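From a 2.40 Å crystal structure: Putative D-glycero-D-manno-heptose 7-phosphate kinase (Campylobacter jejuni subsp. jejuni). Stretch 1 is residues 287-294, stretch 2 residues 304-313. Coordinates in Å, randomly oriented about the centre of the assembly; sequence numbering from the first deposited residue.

Stretch 1, residues 287-294: DNGAYSGK
Stretch 2 304-313: MFFFVDPTKK

Two antiparallel strands, 290-294 and 304-308, carry this contact; their N-to-C directions differ by 155°, close to antiparallel, and the axes approach to 4.6 Å, and together the stretches bury 577 Å². The register pairs Ala 290 with Val 308 and Gly 293 with Phe 306 as close, non-hydrogen-bonded pairs (CA-CA about 4.1 Å), and Lys 294 with Phe 305 as a wide, hydrogen-bonded pair at 5.5 Å between CA atoms.

Backbone polar groups do the holding. At the Lys 294 end the ladder is reciprocal: Lys 294 N donates to Phe 305 O at 3.0 Å, and Phe 305 N returns to Lys 294 O at 2.9 Å. Farther along, the two bonds use different residues of stretch 1: Tyr 291 N donates to Phe 307 O at 2.9 Å (166°), and Phe 307 N to Ser 292 O at 2.7 Å (173°). Phe 307 is thus satisfied at both ends of its backbone by two successive residues. Tyr 291, at phi/psi -124/5, departs from extended geometry, while Ser 292 (-177/145) and Gly 293 (-166/160) are almost fully stretched. The acceptors also draw CA-H...O contacts, the shortest from Gly 293 CA to Phe 305 O at 3.0 Å.

Ala 290, Phe 306 and Val 308 share one face. Phe 306 (chi1 m, -57°) lays its ring alongside Gly 293, where a CB would stand 2.5 Å from Phe 306 CD1; the missing side chain makes room for the ring. Ala 290 fits beside it, with its CB 4.1 Å from Phe 306 CD1. Val 308 takes p and brings CG2 to 3.3 Å from Gly 289 O.

Ser 292 (t), Lys 294, Phe 305 (t) and Phe 307 point to the other face. The aliphatic part of Lys 294 (p, t, p, t) packs its CG 4.0 Å from Phe 305 CB, while its NZ is hydrogen-bonded elsewhere in the structure. Tyr 291 (p, chi2 83°) starts sideways, then turns its ring over Phe 307: Phe 307 CB lies 4.0 Å from the centroid of the Tyr 291 ring, over its face, in a CH-pi contact, and Tyr 291 OH reaches the edge of the Phe 307 ring, 3.4 Å from Phe 307 CD2. Phe 307, buried and the residue most covered by the other stretch (81 Å²), sits between wells at chi1 -96°; the end of its side chain leads away.

Before the strand, Gly 289 adopts phi/psi 119/-27, which itself calls for glycine; a CB there would also meet Lys 312 CB at 2.9 Å. Beyond Val 308 the chain turns: Lys 312 N donates to Asp 309 O at 2.8 Å, and Thr 311 OG1 (chi1 p) to Asp 309 OD2 at 2.6 Å. Lys 312 stands at the N-cap position, right before a helix.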

# COMPACT_ATOMS: atom_id res chain seq x y z
N ASP A 287 4.08 -26.02 -0.00
CA ASP A 287 5.43 -26.56 0.16
C ASP A 287 6.39 -25.51 0.69
O ASP A 287 7.31 -25.82 1.42
CB ASP A 287 5.95 -27.15 -1.17
CG ASP A 287 5.37 -28.55 -1.48
OD1 ASP A 287 4.76 -29.17 -0.58
OD2 ASP A 287 5.53 -29.02 -2.63
N ASN A 288 6.11 -24.26 0.35
CA ASN A 288 6.98 -23.15 0.72
C ASN A 288 6.53 -22.28 1.87
O ASN A 288 6.94 -21.13 1.97
CB ASN A 288 7.19 -22.27 -0.51
CG ASN A 288 8.18 -22.86 -1.48
OD1 ASN A 288 9.38 -22.85 -1.23
ND2 ASN A 288 7.69 -23.33 -2.62
N GLY A 289 5.69 -22.80 2.76
CA GLY A 289 5.33 -21.96 3.91
C GLY A 289 3.88 -21.60 4.07
O GLY A 289 3.44 -21.35 5.19
N ALA A 290 3.12 -21.56 2.98
CA ALA A 290 1.69 -21.27 3.11
C ALA A 290 1.04 -22.44 3.84
O ALA A 290 1.49 -23.59 3.71
CB ALA A 290 1.05 -21.07 1.75
N TYR A 291 0.01 -22.16 4.63
CA TYR A 291 -0.73 -23.21 5.34
C TYR A 291 -2.21 -23.15 5.01
O TYR A 291 -3.01 -23.91 5.55
CB TYR A 291 -0.52 -23.13 6.86
CG TYR A 291 -0.89 -21.82 7.53
CD1 TYR A 291 -2.20 -21.54 7.90
CD2 TYR A 291 0.10 -20.89 7.83
CE1 TYR A 291 -2.53 -20.34 8.53
CE2 TYR A 291 -0.22 -19.69 8.46
CZ TYR A 291 -1.54 -19.42 8.81
OH TYR A 291 -1.83 -18.22 9.43
N SER A 292 -2.57 -22.27 4.08
CA SER A 292 -3.97 -22.11 3.71
C SER A 292 -4.06 -21.08 2.58
O SER A 292 -3.30 -20.12 2.54
CB SER A 292 -4.80 -21.63 4.92
OG SER A 292 -6.16 -21.47 4.59
N GLY A 293 -5.00 -21.30 1.67
CA GLY A 293 -5.21 -20.38 0.56
C GLY A 293 -6.53 -20.62 -0.16
O GLY A 293 -7.11 -21.69 -0.04
N LYS A 294 -6.98 -19.60 -0.89
CA LYS A 294 -8.22 -19.67 -1.67
C LYS A 294 -8.01 -19.05 -3.03
O LYS A 294 -7.11 -18.21 -3.21
CB LYS A 294 -9.35 -18.90 -0.99
CG LYS A 294 -9.00 -17.44 -0.77
CD LYS A 294 -10.22 -16.53 -0.70
CE LYS A 294 -11.16 -16.88 0.43
NZ LYS A 294 -12.19 -15.81 0.55
N MSE A 304 -4.88 -15.95 -6.15
CA MSE A 304 -4.89 -16.83 -5.01
C MSE A 304 -4.49 -15.95 -3.89
O MSE A 304 -3.73 -15.02 -4.08
CB MSE A 304 -3.97 -18.02 -5.19
CG MSE A 304 -4.71 -19.12 -5.93
SE MSE A 304 -3.55 -20.67 -6.28
CE MSE A 304 -4.59 -21.90 -5.15
N PHE A 305 -5.02 -16.24 -2.72
CA PHE A 305 -4.75 -15.47 -1.53
C PHE A 305 -4.30 -16.50 -0.51
O PHE A 305 -5.00 -17.48 -0.28
CB PHE A 305 -6.04 -14.76 -1.14
CG PHE A 305 -5.98 -14.05 0.15
CD1 PHE A 305 -5.05 -13.05 0.36
CD2 PHE A 305 -6.92 -14.30 1.12
CE1 PHE A 305 -5.02 -12.36 1.56
CE2 PHE A 305 -6.90 -13.61 2.33
CZ PHE A 305 -5.94 -12.64 2.54
N PHE A 306 -3.11 -16.32 0.05
CA PHE A 306 -2.58 -17.29 1.02
C PHE A 306 -2.33 -16.75 2.41
O PHE A 306 -2.14 -15.55 2.61
CB PHE A 306 -1.22 -17.85 0.55
CG PHE A 306 -1.23 -18.50 -0.80
CD1 PHE A 306 -1.72 -19.77 -0.96
CD2 PHE A 306 -0.67 -17.86 -1.89
CE1 PHE A 306 -1.70 -20.38 -2.20
CE2 PHE A 306 -0.65 -18.47 -3.13
CZ PHE A 306 -1.16 -19.74 -3.29
N PHE A 307 -2.36 -17.67 3.36
CA PHE A 307 -2.00 -17.43 4.75
C PHE A 307 -0.67 -18.15 4.93
O PHE A 307 -0.55 -19.33 4.60
CB PHE A 307 -3.03 -17.97 5.72
CG PHE A 307 -4.02 -16.95 6.17
CD1 PHE A 307 -4.89 -16.37 5.27
CD2 PHE A 307 -4.09 -16.59 7.51
CE1 PHE A 307 -5.81 -15.42 5.69
CE2 PHE A 307 -5.00 -15.65 7.93
CZ PHE A 307 -5.86 -15.06 7.02
N VAL A 308 0.31 -17.43 5.44
CA VAL A 308 1.65 -17.96 5.61
C VAL A 308 2.28 -17.49 6.91
O VAL A 308 1.92 -16.45 7.46
CB VAL A 308 2.57 -17.48 4.47
CG1 VAL A 308 2.77 -15.97 4.53
CG2 VAL A 308 3.92 -18.18 4.53
N ASP A 309 3.21 -18.27 7.41
CA ASP A 309 3.94 -17.88 8.57
C ASP A 309 4.81 -16.69 8.13
O ASP A 309 5.52 -16.77 7.12
CB ASP A 309 4.80 -19.04 9.03
CG ASP A 309 5.69 -18.68 10.16
OD1 ASP A 309 5.31 -17.86 11.02
OD2 ASP A 309 6.79 -19.27 10.21
N PRO A 310 4.75 -15.58 8.87
CA PRO A 310 5.56 -14.43 8.50
C PRO A 310 7.05 -14.73 8.34
O PRO A 310 7.70 -14.18 7.47
CB PRO A 310 5.32 -13.46 9.63
CG PRO A 310 3.91 -13.79 10.07
CD PRO A 310 3.86 -15.28 10.00
N THR A 311 7.61 -15.61 9.16
CA THR A 311 9.04 -15.94 9.00
C THR A 311 9.32 -16.80 7.77
O THR A 311 10.45 -17.20 7.54
CB THR A 311 9.59 -16.67 10.23
OG1 THR A 311 9.03 -17.97 10.31
CG2 THR A 311 9.28 -15.90 11.49
N LYS A 312 8.29 -17.09 6.98
CA LYS A 312 8.44 -17.91 5.78
C LYS A 312 7.95 -17.17 4.54
O LYS A 312 8.12 -17.64 3.42
CB LYS A 312 7.58 -19.15 5.90
CG LYS A 312 7.85 -20.08 7.07
CD LYS A 312 8.79 -21.21 6.72
CE LYS A 312 8.64 -22.31 7.77
NZ LYS A 312 9.40 -23.54 7.42
N LYS A 313 7.33 -16.02 4.76
CA LYS A 313 6.72 -15.28 3.67
C LYS A 313 7.69 -14.87 2.57
O LYS A 313 7.34 -14.89 1.40
CB LYS A 313 5.98 -14.06 4.22
CG LYS A 313 5.38 -13.15 3.18
CD LYS A 313 4.42 -12.17 3.83
CE LYS A 313 3.93 -11.13 2.84
NZ LYS A 313 3.03 -10.15 3.50